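Local coordinates for protein translation initiation factor eIF2B subunit delta (Schizosaccharomyces pombe, PDB 5B04) that forms part of the eIF2B complex, the guanine-nucleotide exchange factor that replaces GDP with GTP on the gamma subunit of eIF2 in translation initiation, at residues 174-178 and 190-194; 262-268 and 291-295; 398-402 and 416-420. All coordinates share one frame; numbering follows the deposited sequence.

Contact 1 of 3, residues 174-178 and 190-194; sequences VIQDY and LTTHI
Leu190 and Tyr178 meet where helix 160-177 ends and helix 186-204 runs back past it. Followed outward, the Leu190 side chain begins with CB near the ring carbon CE2 of Tyr178, 4.1 Å away. CG lies anti to the backbone N (chi1 179°), which carries the fork across to the other helix, and there the two methyl branches part. CD1 sits over the centre of one Tyr178 face, 3.6 Å from the ring centroid and only 10° off the ring normal, a CH-pi contact. CD1 also touches Ile175 CG1, while CD2 packs on Ile175 alone among 174-178, with Ile175 CD1 3.9 Å from Leu190 CD2 and the isoleucine roughly perpendicular to the leucine.

His193, one helical turn on, lies along another part of the tyrosine. Its CB is 3.7 Å from Tyr178 CE1, and the two side chains run in opposite senses; their rings, centroids 5.1 Å apart and planes inclined by 34°, form an oblique pair. Farther along, Val174 CG1 bridges the imidazole and Ile194, touching Ile194 CD1 at 3.9 Å. No hydrogen bond joins the two segments. The phenol OH of Tyr178 is instead bonded to ND1 of His189, the residue just before Leu190 on helix 186-204, which ties down the far end of the ring.

Leu238 of helix 231-262 packs on both Ile175 and Leu190, while Ser34 of the gamma subunit packs on Tyr178 and His193. This is the buried, mainly apolar seam of an antiparallel alpha-alpha hairpin, here part of the helical bundle of the subunit.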
ATOM      1  N   VAL G 174      -8.069  48.595  -3.073  1.00 79.73           N
ATOM      2  CA  VAL G 174      -7.584  48.745  -1.708  1.00 86.12           C
ATOM      3  C   VAL G 174      -6.471  49.783  -1.641  1.00 94.25           C
ATOM      4  O   VAL G 174      -6.558  50.746  -0.883  1.00106.51           O
ATOM      5  CB  VAL G 174      -7.066  47.411  -1.138  1.00 79.76           C
ATOM      6  CG1 VAL G 174      -6.332  47.638   0.176  1.00 80.24           C
ATOM      7  CG2 VAL G 174      -8.213  46.435  -0.953  1.00 77.12           C
ATOM      8  N   ILE G 175      -5.436  49.586  -2.451  1.00 94.81           N
ATOM      9  CA  ILE G 175      -4.289  50.487  -2.475  1.00106.94           C
ATOM     10  C   ILE G 175      -4.669  51.862  -3.033  1.00103.05           C
ATOM     11  O   ILE G 175      -4.188  52.889  -2.552  1.00101.45           O
ATOM     12  CB  ILE G 175      -3.124  49.882  -3.297  1.00104.17           C
ATOM     13  CG1 ILE G 175      -2.511  48.699  -2.544  1.00 89.36           C
ATOM     14  CG2 ILE G 175      -2.052  50.920  -3.581  1.00106.00           C
ATOM     15  CD1 ILE G 175      -1.404  47.998  -3.298  1.00 92.65           C
ATOM     16  N   GLN G 176      -5.550  51.878  -4.031  1.00 99.29           N
ATOM     17  CA  GLN G 176      -6.001  53.134  -4.628  1.00 89.67           C
ATOM     18  C   GLN G 176      -6.731  54.008  -3.609  1.00102.45           C
ATOM     19  O   GLN G 176      -6.494  55.213  -3.534  1.00102.19           O
ATOM     20  CB  GLN G 176      -6.911  52.867  -5.830  1.00 95.31           C
ATOM     21  CG  GLN G 176      -7.412  54.123  -6.525  1.00103.77           C
ATOM     22  CD  GLN G 176      -6.316  54.851  -7.279  1.00112.81           C
ATOM     23  OE1 GLN G 176      -5.503  55.560  -6.686  1.00112.58           O
ATOM     24  NE2 GLN G 176      -6.291  54.679  -8.595  1.00114.81           N
ATOM     25  N   ASP G 177      -7.614  53.395  -2.828  1.00107.88           N
ATOM     26  CA  ASP G 177      -8.361  54.119  -1.804  1.00 96.77           C
ATOM     27  C   ASP G 177      -7.506  54.269  -0.549  1.00107.89           C
ATOM     28  O   ASP G 177      -7.867  54.999   0.373  1.00118.84           O
ATOM     29  CB  ASP G 177      -9.683  53.411  -1.496  1.00 85.49           C
ATOM     30  CG  ASP G 177     -10.714  53.599  -2.591  1.00105.17           C
ATOM     31  OD1 ASP G 177     -10.586  54.565  -3.373  1.00107.73           O
ATOM     32  OD2 ASP G 177     -11.657  52.782  -2.666  1.00109.26           O
ATOM     33  N   TYR G 178      -6.374  53.572  -0.522  1.00109.44           N
ATOM     34  CA  TYR G 178      -5.478  53.609   0.631  1.00113.69           C
ATOM     35  C   TYR G 178      -4.835  54.972   0.848  1.00114.57           C
ATOM     36  O   TYR G 178      -4.204  55.523  -0.055  1.00109.95           O
ATOM     37  CB  TYR G 178      -4.380  52.554   0.477  1.00108.01           C
ATOM     38  CG  TYR G 178      -3.347  52.562   1.577  1.00108.42           C
ATOM     39  CD1 TYR G 178      -3.625  52.015   2.824  1.00118.86           C
ATOM     40  CD2 TYR G 178      -2.088  53.103   1.365  1.00109.47           C
ATOM     41  CE1 TYR G 178      -2.678  52.016   3.831  1.00109.22           C
ATOM     42  CE2 TYR G 178      -1.138  53.109   2.364  1.00111.65           C
ATOM     43  CZ  TYR G 178      -1.435  52.565   3.594  1.00113.21           C
ATOM     44  OH  TYR G 178      -0.486  52.571   4.589  1.00105.26           O
ATOM     45  N   LEU G 190       1.853  50.047   4.154  1.00112.43           N
ATOM     46  CA  LEU G 190       0.915  49.522   3.165  1.00102.00           C
ATOM     47  C   LEU G 190       0.839  48.007   3.282  1.00 96.77           C
ATOM     48  O   LEU G 190      -0.222  47.415   3.090  1.00 92.23           O
ATOM     49  CB  LEU G 190       1.305  49.927   1.740  1.00 80.00           C
ATOM     50  CG  LEU G 190       0.389  49.409   0.619  1.00 83.29           C
ATOM     51  CD1 LEU G 190      -1.084  49.677   0.908  1.00103.59           C
ATOM     52  CD2 LEU G 190       0.775  49.985  -0.739  1.00 96.38           C
ATOM     53  N   THR G 191       1.965  47.386   3.616  1.00110.10           N
ATOM     54  CA  THR G 191       2.023  45.935   3.734  1.00101.87           C
ATOM     55  C   THR G 191       1.238  45.431   4.942  1.00101.79           C
ATOM     56  O   THR G 191       0.801  44.281   4.966  1.00105.81           O
ATOM     57  CB  THR G 191       3.476  45.437   3.829  1.00 98.69           C
ATOM     58  OG1 THR G 191       3.485  44.010   3.959  1.00 90.87           O
ATOM     59  CG2 THR G 191       4.182  46.056   5.026  1.00 95.55           C
ATOM     60  N   THR G 192       1.059  46.291   5.939  1.00102.29           N
ATOM     61  CA  THR G 192       0.318  45.927   7.142  1.00103.73           C
ATOM     62  C   THR G 192      -1.185  46.017   6.896  1.00 97.89           C
ATOM     63  O   THR G 192      -1.945  45.136   7.300  1.00 86.58           O
ATOM     64  CB  THR G 192       0.700  46.824   8.336  1.00 98.59           C
ATOM     65  OG1 THR G 192       2.070  46.596   8.686  1.00109.39           O
ATOM     66  CG2 THR G 192      -0.179  46.521   9.540  1.00 97.38           C
ATOM     67  N   HIS G 193      -1.601  47.088   6.227  1.00100.51           N
ATOM     68  CA  HIS G 193      -3.003  47.279   5.873  1.00 82.05           C
ATOM     69  C   HIS G 193      -3.475  46.158   4.953  1.00 84.53           C
ATOM     70  O   HIS G 193      -4.589  45.655   5.092  1.00 84.22           O
ATOM     71  CB  HIS G 193      -3.205  48.639   5.206  1.00 86.60           C
ATOM     72  CG  HIS G 193      -4.641  48.979   4.947  1.00 79.53           C
ATOM     73  ND1 HIS G 193      -5.131  49.222   3.682  1.00 84.48           N
ATOM     74  CD2 HIS G 193      -5.690  49.120   5.791  1.00 74.82           C
ATOM     75  CE1 HIS G 193      -6.421  49.497   3.758  1.00 91.58           C
ATOM     76  NE2 HIS G 193      -6.785  49.440   5.026  1.00101.03           N
ATOM     77  N   ILE G 194      -2.613  45.773   4.017  1.00 87.23           N
ATOM     78  CA  ILE G 194      -2.886  44.651   3.128  1.00 77.41           C
ATOM     79  C   ILE G 194      -3.058  43.364   3.930  1.00 79.32           C
ATOM     80  O   ILE G 194      -3.989  42.594   3.692  1.00 96.31           O
ATOM     81  CB  ILE G 194      -1.759  44.468   2.086  1.00 82.76           C
ATOM     82  CG1 ILE G 194      -1.855  45.546   1.004  1.00 81.28           C
ATOM     83  CG2 ILE G 194      -1.830  43.092   1.447  1.00 84.52           C
ATOM     84  CD1 ILE G 194      -3.117  45.467   0.172  1.00 89.09           C
TER

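Contact 2 of 3, residues 262-268 and 291-295; sequences TEKIQDG and GKKFR
Lys292 reaches across to the backbone of 262-268 where the two parallel strands of a right-handed beta-alpha-beta crossover begin side by side: strand 269-274 and, after helix 278-289, strand 294-300 of the Rossmann-like sheet. Its NZ donates to Ile265 O at 2.6 Å, in the carbonyl plane, and more weakly to Thr262 O at 3.3 Å. The lysine chain bends at chi2 (-115°) and then runs extended, laying CD and CE beside the Ile265 carbonyl. Glu263 OE1 stays 4.0 Å from Lys292 NZ, too far for a salt bridge, yet its charge would probably favour the ammonium there. A methionine here would lack the ammonium, and the carbonyls of Ile265 and Thr262, without that donor, would probably let the turn shift against the segment leading into strand 294-300.

Next to the lysine, Asp267 and Gly268 hold Lys293 by its backbone. Gly268 N gives a nearly straight bond to Lys293 O (2.7 Å, 172°). Asp267 OD1 takes Lys293 N at 3.0 Å, the N-H arriving from above the carboxylate plane.

Behind these carbonyls, a type I turn from Thr262 to Ile265 closes helix 231-262, with Ile265 N bonded to Thr262 O. Ile265 itself points inward, to Phe294 and to Ile271 and Phe340 of the sheet. In 291-295, a Schellman motif at Gly291 ends helix 278-289 and delivers Lys292 to the contact. Within helix 231-262, Thr262 OG1 bonds to Val258 O.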
ATOM      1  N   THR G 262      -4.596  22.847 -27.809  1.00 76.67           N
ATOM      2  CA  THR G 262      -5.528  22.644 -28.915  1.00 64.07           C
ATOM      3  C   THR G 262      -4.901  21.857 -30.063  1.00 76.21           C
ATOM      4  O   THR G 262      -5.555  21.025 -30.689  1.00 84.18           O
ATOM      5  CB  THR G 262      -6.051  23.990 -29.458  1.00 66.06           C
ATOM      6  OG1 THR G 262      -6.633  24.743 -28.388  1.00 67.45           O
ATOM      7  CG2 THR G 262      -7.097  23.767 -30.541  1.00 74.85           C
ATOM      8  N   GLU G 263      -3.625  22.116 -30.331  1.00 83.43           N
ATOM      9  CA  GLU G 263      -2.941  21.462 -31.441  1.00 95.89           C
ATOM     10  C   GLU G 263      -2.629  19.999 -31.140  1.00 88.38           C
ATOM     11  O   GLU G 263      -2.175  19.260 -32.014  1.00 95.91           O
ATOM     12  CB  GLU G 263      -1.659  22.215 -31.796  1.00 94.39           C
ATOM     13  CG  GLU G 263      -1.909  23.615 -32.336  1.00106.97           C
ATOM     14  CD  GLU G 263      -2.798  23.613 -33.568  1.00130.01           C
ATOM     15  OE1 GLU G 263      -2.631  22.719 -34.426  1.00130.99           O
ATOM     16  OE2 GLU G 263      -3.668  24.502 -33.676  1.00122.57           O
ATOM     17  N   LYS G 264      -2.875  19.581 -29.902  1.00 89.43           N
ATOM     18  CA  LYS G 264      -2.741  18.177 -29.536  1.00 88.22           C
ATOM     19  C   LYS G 264      -4.039  17.432 -29.820  1.00 78.34           C
ATOM     20  O   LYS G 264      -4.075  16.203 -29.818  1.00 72.16           O
ATOM     21  CB  LYS G 264      -2.349  18.033 -28.066  1.00 77.49           C
ATOM     22  CG  LYS G 264      -0.850  18.086 -27.832  1.00 75.44           C
ATOM     23  CD  LYS G 264      -0.143  17.038 -28.677  1.00 75.20           C
ATOM     24  CE  LYS G 264       1.359  17.076 -28.475  1.00 63.64           C
ATOM     25  NZ  LYS G 264       2.041  15.977 -29.215  1.00 66.33           N
ATOM     26  N   ILE G 265      -5.104  18.188 -30.071  1.00 82.06           N
ATOM     27  CA  ILE G 265      -6.396  17.609 -30.416  1.00 76.61           C
ATOM     28  C   ILE G 265      -6.430  17.202 -31.886  1.00 71.40           C
ATOM     29  O   ILE G 265      -6.073  17.985 -32.767  1.00 79.91           O
ATOM     30  CB  ILE G 265      -7.550  18.589 -30.132  1.00 66.27           C
ATOM     31  CG1 ILE G 265      -7.567  18.972 -28.651  1.00 71.59           C
ATOM     32  CG2 ILE G 265      -8.883  17.987 -30.546  1.00 64.59           C
ATOM     33  CD1 ILE G 265      -8.640  19.974 -28.292  1.00 71.13           C
ATOM     34  N   GLN G 266      -6.857  15.971 -32.142  1.00 65.94           N
ATOM     35  CA  GLN G 266      -6.928  15.444 -33.498  1.00 66.90           C
ATOM     36  C   GLN G 266      -8.375  15.152 -33.879  1.00 70.46           C
ATOM     37  O   GLN G 266      -9.230  15.001 -33.008  1.00 78.95           O
ATOM     38  CB  GLN G 266      -6.072  14.182 -33.618  1.00 64.71           C
ATOM     39  CG  GLN G 266      -4.640  14.378 -33.139  1.00 73.57           C
ATOM     40  CD  GLN G 266      -4.081  13.150 -32.447  1.00 92.02           C
ATOM     41  OE1 GLN G 266      -4.528  12.029 -32.688  1.00 91.84           O
ATOM     42  NE2 GLN G 266      -3.099  13.359 -31.576  1.00 83.91           N
ATOM     43  N   ASP G 267      -8.649  15.081 -35.177  1.00 75.10           N
ATOM     44  CA  ASP G 267     -10.007  14.828 -35.651  1.00 77.89           C
ATOM     45  C   ASP G 267     -10.482  13.430 -35.272  1.00 72.43           C
ATOM     46  O   ASP G 267      -9.868  12.431 -35.644  1.00 80.41           O
ATOM     47  CB  ASP G 267     -10.095  15.017 -37.167  1.00 91.84           C
ATOM     48  CG  ASP G 267     -10.182  16.477 -37.569  1.00 99.74           C
ATOM     49  OD1 ASP G 267     -10.383  17.328 -36.677  1.00 91.14           O
ATOM     50  OD2 ASP G 267     -10.055  16.771 -38.776  1.00104.20           O
ATOM     51  N   GLY G 268     -11.582  13.372 -34.529  1.00 64.91           N
ATOM     52  CA  GLY G 268     -12.139  12.107 -34.087  1.00 67.33           C
ATOM     53  C   GLY G 268     -11.882  11.857 -32.616  1.00 71.96           C
ATOM     54  O   GLY G 268     -12.236  10.804 -32.083  1.00 65.61           O
ATOM     55  N   GLY G 291     -12.321  24.658 -35.998  1.00 68.32           N
ATOM     56  CA  GLY G 291     -12.898  23.624 -36.836  1.00 76.10           C
ATOM     57  C   GLY G 291     -12.299  22.245 -36.639  1.00 79.77           C
ATOM     58  O   GLY G 291     -11.939  21.572 -37.606  1.00 80.45           O
ATOM     59  N   LYS G 292     -12.192  21.823 -35.384  1.00 79.02           N
ATOM     60  CA  LYS G 292     -11.739  20.475 -35.068  1.00 67.48           C
ATOM     61  C   LYS G 292     -12.942  19.575 -34.800  1.00 78.76           C
ATOM     62  O   LYS G 292     -13.861  19.958 -34.076  1.00 85.11           O
ATOM     63  CB  LYS G 292     -10.802  20.483 -33.859  1.00 59.84           C
ATOM     64  CG  LYS G 292      -9.514  21.266 -34.068  1.00 68.51           C
ATOM     65  CD  LYS G 292      -8.297  20.357 -34.022  1.00 59.38           C
ATOM     66  CE  LYS G 292      -7.007  21.159 -33.986  1.00 75.88           C
ATOM     67  NZ  LYS G 292      -5.811  20.277 -33.904  1.00 85.32           N
ATOM     68  N   LYS G 293     -12.938  18.386 -35.393  1.00 78.88           N
ATOM     69  CA  LYS G 293     -14.030  17.440 -35.194  1.00 82.38           C
ATOM     70  C   LYS G 293     -13.767  16.532 -33.998  1.00 79.43           C
ATOM     71  O   LYS G 293     -12.911  15.650 -34.047  1.00 76.91           O
ATOM     72  CB  LYS G 293     -14.257  16.596 -36.450  1.00 90.63           C
ATOM     73  CG  LYS G 293     -13.755  17.223 -37.740  1.00 98.41           C
ATOM     74  CD  LYS G 293     -13.663  16.180 -38.839  1.00127.25           C
ATOM     75  CE  LYS G 293     -14.941  15.358 -38.910  1.00135.70           C
ATOM     76  NZ  LYS G 293     -15.048  14.587 -40.176  1.00115.67           N
ATOM     77  N   PHE G 294     -14.520  16.754 -32.928  1.00 80.25           N
ATOM     78  CA  PHE G 294     -14.355  15.990 -31.700  1.00 69.06           C
ATOM     79  C   PHE G 294     -15.624  16.063 -30.866  1.00 68.88           C
ATOM     80  O   PHE G 294     -16.503  16.883 -31.130  1.00 87.90           O
ATOM     81  CB  PHE G 294     -13.166  16.520 -30.895  1.00 63.97           C
ATOM     82  CG  PHE G 294     -13.365  17.916 -30.374  1.00 53.69           C
ATOM     83  CD1 PHE G 294     -13.121  19.011 -31.184  1.00 62.76           C
ATOM     84  CD2 PHE G 294     -13.799  18.133 -29.077  1.00 59.34           C
ATOM     85  CE1 PHE G 294     -13.307  20.295 -30.713  1.00 66.19           C
ATOM     86  CE2 PHE G 294     -13.986  19.416 -28.599  1.00 63.80           C
ATOM     87  CZ  PHE G 294     -13.739  20.498 -29.419  1.00 51.52           C
ATOM     88  N   ARG G 295     -15.721  15.202 -29.860  1.00 58.46           N
ATOM     89  CA  ARG G 295     -16.805  15.297 -28.895  1.00 63.45           C
ATOM     90  C   ARG G 295     -16.243  15.255 -27.480  1.00 66.22           C
ATOM     91  O   ARG G 295     -15.167  14.704 -27.244  1.00 56.81           O
ATOM     92  CB  ARG G 295     -17.835  14.184 -29.108  1.00 58.24           C
ATOM     93  CG  ARG G 295     -17.297  12.769 -28.997  1.00 60.77           C
ATOM     94  CD  ARG G 295     -18.407  11.762 -29.267  1.00 46.11           C
ATOM     95  NE  ARG G 295     -17.925  10.385 -29.294  1.00 46.37           N
ATOM     96  CZ  ARG G 295     -18.087   9.518 -28.300  1.00 57.22           C
ATOM     97  NH1 ARG G 295     -18.721   9.886 -27.194  1.00 44.66           N
ATOM     98  NH2 ARG G 295     -17.617   8.283 -28.411  1.00 55.82           N
TER

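Contact 3 of 3, residues 398-402 and 416-420; sequences GDQLV and LANWK
Asp399 OD1 is gripped by two donors of 416-420: Trp419 NE1 at 2.9 Å, and the ammonium of Lys420, whose NZ makes a weaker bond at 3.4 Å. The site lies in the long connection between strand 395-396 and strand 425-435, neighbours in an antiparallel sheet, where a 3-10 turn at 398-400 faces a type I beta turn running from Leu416 to Trp419. The indole N-H approaches OD1 nearly in line with the carboxylate C-O bond, and OD1 lies near the ring plane; the bond is nevertheless bent, with 145° at the hydrogen. Carboxylate and indole planes stand 67° apart, so the acid meets the indole edge without lying flat along it. Lys420 NZ is also 3.3 Å from Asp399 OD2, and this salt bridge spans both oxygens, although each of its hydrogen bonds is weak.

The tryptophan reaches the acid with CG wedged between its backbone N and carbonyl carbon (chi1 68°). Gly398 passes close beside the benzene part of the indole, its CA 3.8 Å from Trp419 CZ2; a CB on this residue would point into that ring. At the pyrrole part, Val402 CG2 lies 4.1 Å from Trp419 CD1, and the two side chains cross at a slant. The other valine methyl, CG1, rests on the backbone of Ala417, 3.8 Å from its CA.

Leu427 of strand 425-435 packs on Val402, Leu416 and Trp419, joining the paired turns to the sheet, and His249 of the beta subunit touches Leu416. Over one face of the indole, the bend at chi2 lays Lys420 CD 3.5 Å above the Trp419 ring plane, nearer the ring's border than its middle, and further bends carry NZ on to the carboxylate.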
ATOM      1  N   GLY G 398     -20.232  19.585   5.530  1.00 79.06           N
ATOM      2  CA  GLY G 398     -20.740  18.226   5.541  1.00 73.31           C
ATOM      3  C   GLY G 398     -22.213  18.145   5.194  1.00 83.81           C
ATOM      4  O   GLY G 398     -22.700  17.104   4.754  1.00 89.84           O
ATOM      5  N   ASP G 399     -22.923  19.251   5.390  1.00 85.45           N
ATOM      6  CA  ASP G 399     -24.355  19.307   5.116  1.00 80.53           C
ATOM      7  C   ASP G 399     -24.650  19.227   3.620  1.00 84.50           C
ATOM      8  O   ASP G 399     -25.767  18.906   3.215  1.00 93.39           O
ATOM      9  CB  ASP G 399     -24.958  20.584   5.703  1.00 86.23           C
ATOM     10  CG  ASP G 399     -24.726  20.704   7.196  1.00 90.31           C
ATOM     11  OD1 ASP G 399     -24.648  19.657   7.873  1.00 86.19           O
ATOM     12  OD2 ASP G 399     -24.623  21.844   7.694  1.00 95.47           O
ATOM     13  N   GLN G 400     -23.643  19.522   2.803  1.00 82.68           N
ATOM     14  CA  GLN G 400     -23.769  19.421   1.352  1.00 83.52           C
ATOM     15  C   GLN G 400     -24.045  17.985   0.917  1.00 80.89           C
ATOM     16  O   GLN G 400     -24.667  17.745  -0.118  1.00 83.50           O
ATOM     17  CB  GLN G 400     -22.502  19.940   0.670  1.00 83.69           C
ATOM     18  CG  GLN G 400     -22.552  21.408   0.282  1.00112.15           C
ATOM     19  CD  GLN G 400     -23.511  21.676  -0.862  1.00112.53           C
ATOM     20  OE1 GLN G 400     -23.170  21.485  -2.029  1.00 91.34           O
ATOM     21  NE2 GLN G 400     -24.717  22.120  -0.532  1.00 94.47           N
ATOM     22  N   LEU G 401     -23.581  17.034   1.722  1.00 71.58           N
ATOM     23  CA  LEU G 401     -23.705  15.616   1.407  1.00 80.84           C
ATOM     24  C   LEU G 401     -25.065  15.052   1.816  1.00 80.69           C
ATOM     25  O   LEU G 401     -25.440  13.955   1.399  1.00 75.37           O
ATOM     26  CB  LEU G 401     -22.584  14.832   2.090  1.00 85.24           C
ATOM     27  CG  LEU G 401     -21.708  13.946   1.204  1.00 65.17           C
ATOM     28  CD1 LEU G 401     -21.276  14.692  -0.048  1.00 59.99           C
ATOM     29  CD2 LEU G 401     -20.497  13.470   1.984  1.00 53.11           C
ATOM     30  N   VAL G 402     -25.836  15.798   2.581  1.00 91.12           N
ATOM     31  CA  VAL G 402     -27.196  15.399   2.914  1.00 78.23           C
ATOM     32  C   VAL G 402     -28.151  15.337   1.740  1.00 82.48           C
ATOM     33  O   VAL G 402     -29.008  14.489   1.699  1.00 82.59           O
ATOM     34  CB  VAL G 402     -27.782  16.313   3.981  1.00 76.98           C
ATOM     35  CG1 VAL G 402     -29.204  15.919   4.318  1.00 90.09           C
ATOM     36  CG2 VAL G 402     -26.930  16.245   5.221  1.00 79.37           C
ATOM     37  N   LEU G 416     -29.609  11.486   6.602  1.00 79.09           N
ATOM     38  CA  LEU G 416     -28.414  11.918   7.304  1.00 80.31           C
ATOM     39  C   LEU G 416     -28.481  13.333   7.818  1.00 82.49           C
ATOM     40  O   LEU G 416     -27.496  13.871   8.267  1.00 81.23           O
ATOM     41  CB  LEU G 416     -27.229  11.813   6.386  1.00 71.54           C
ATOM     42  CG  LEU G 416     -26.958  10.412   5.904  1.00 75.08           C
ATOM     43  CD1 LEU G 416     -25.638  10.400   5.186  1.00 79.19           C
ATOM     44  CD2 LEU G 416     -26.894   9.479   7.081  1.00 63.61           C
ATOM     45  N   ALA G 417     -29.643  13.942   7.738  1.00 77.73           N
ATOM     46  CA  ALA G 417     -29.771  15.344   8.024  1.00 67.21           C
ATOM     47  C   ALA G 417     -29.365  15.681   9.430  1.00 81.45           C
ATOM     48  O   ALA G 417     -28.840  16.740   9.671  1.00 93.39           O
ATOM     49  CB  ALA G 417     -31.183  15.781   7.783  1.00 72.81           C
ATOM     50  N   ASN G 418     -29.660  14.816  10.378  1.00 82.70           N
ATOM     51  CA  ASN G 418     -29.314  15.101  11.766  1.00 86.46           C
ATOM     52  C   ASN G 418     -27.988  14.469  12.177  1.00 88.67           C
ATOM     53  O   ASN G 418     -27.804  14.094  13.334  1.00 88.63           O
ATOM     54  CB  ASN G 418     -30.427  14.614  12.695  1.00 84.26           C
ATOM     55  CG  ASN G 418     -30.789  13.159  12.457  1.00 87.36           C
ATOM     56  OD1 ASN G 418     -30.925  12.720  11.314  1.00 88.40           O
ATOM     57  ND2 ASN G 418     -30.943  12.403  13.537  1.00 77.90           N
ATOM     58  N   TRP G 419     -27.065  14.368  11.224  1.00 86.97           N
ATOM     59  CA  TRP G 419     -25.793  13.684  11.446  1.00 81.04           C
ATOM     60  C   TRP G 419     -24.918  14.387  12.480  1.00 81.69           C
ATOM     61  O   TRP G 419     -24.074  13.757  13.120  1.00 84.71           O
ATOM     62  CB  TRP G 419     -25.028  13.557  10.128  1.00 84.46           C
ATOM     63  CG  TRP G 419     -24.543  14.866   9.589  1.00 81.76           C
ATOM     64  CD1 TRP G 419     -25.267  15.784   8.886  1.00 86.08           C
ATOM     65  CD2 TRP G 419     -23.221  15.403   9.706  1.00 73.51           C
ATOM     66  NE1 TRP G 419     -24.479  16.859   8.559  1.00 82.72           N
ATOM     67  CE2 TRP G 419     -23.218  16.651   9.050  1.00 80.88           C
ATOM     68  CE3 TRP G 419     -22.041  14.951  10.302  1.00 67.14           C
ATOM     69  CZ2 TRP G 419     -22.080  17.450   8.974  1.00 73.69           C
ATOM     70  CZ3 TRP G 419     -20.913  15.747  10.226  1.00 56.61           C
ATOM     71  CH2 TRP G 419     -20.940  16.982   9.567  1.00 72.28           C
ATOM     72  N   LYS G 420     -25.118  15.692  12.633  1.00 91.34           N
ATOM     73  CA  LYS G 420     -24.377  16.477  13.616  1.00 87.05           C
ATOM     74  C   LYS G 420     -24.636  15.959  15.026  1.00 93.17           C
ATOM     75  O   LYS G 420     -23.744  15.950  15.873  1.00 89.75           O
ATOM     76  CB  LYS G 420     -24.765  17.955  13.523  1.00 85.08           C
ATOM     77  CG  LYS G 420     -24.630  18.552  12.131  1.00 91.26           C
ATOM     78  CD  LYS G 420     -23.217  19.045  11.869  1.00 81.34           C
ATOM     79  CE  LYS G 420     -23.152  20.564  11.897  1.00 85.31           C
ATOM     80  NZ  LYS G 420     -24.034  21.175  10.863  1.00 86.44           N
TER

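The three contacts follow one another along the chain; their centres stand 40 to 47 Å apart. Contact 1 is the buried one, joining two helices through apolar and aromatic side chains alone. Contact 2, partly buried, joins the turn after helix 231-262 and the entrance of strand 269-274 to the entrance of strand 294-300, through a lysine ammonium and a carboxylate that each meet the opposite backbone, plus one backbone-backbone bond, with a small apolar patch beneath. Contact 3 is at the surface and pairs two turns of one long loop by a carboxylate with an indole and an ammonium group, beside a small apolar patch around a valine. Contacts 1 and 2 share helix 231-262, which packs on the first and ends in the second.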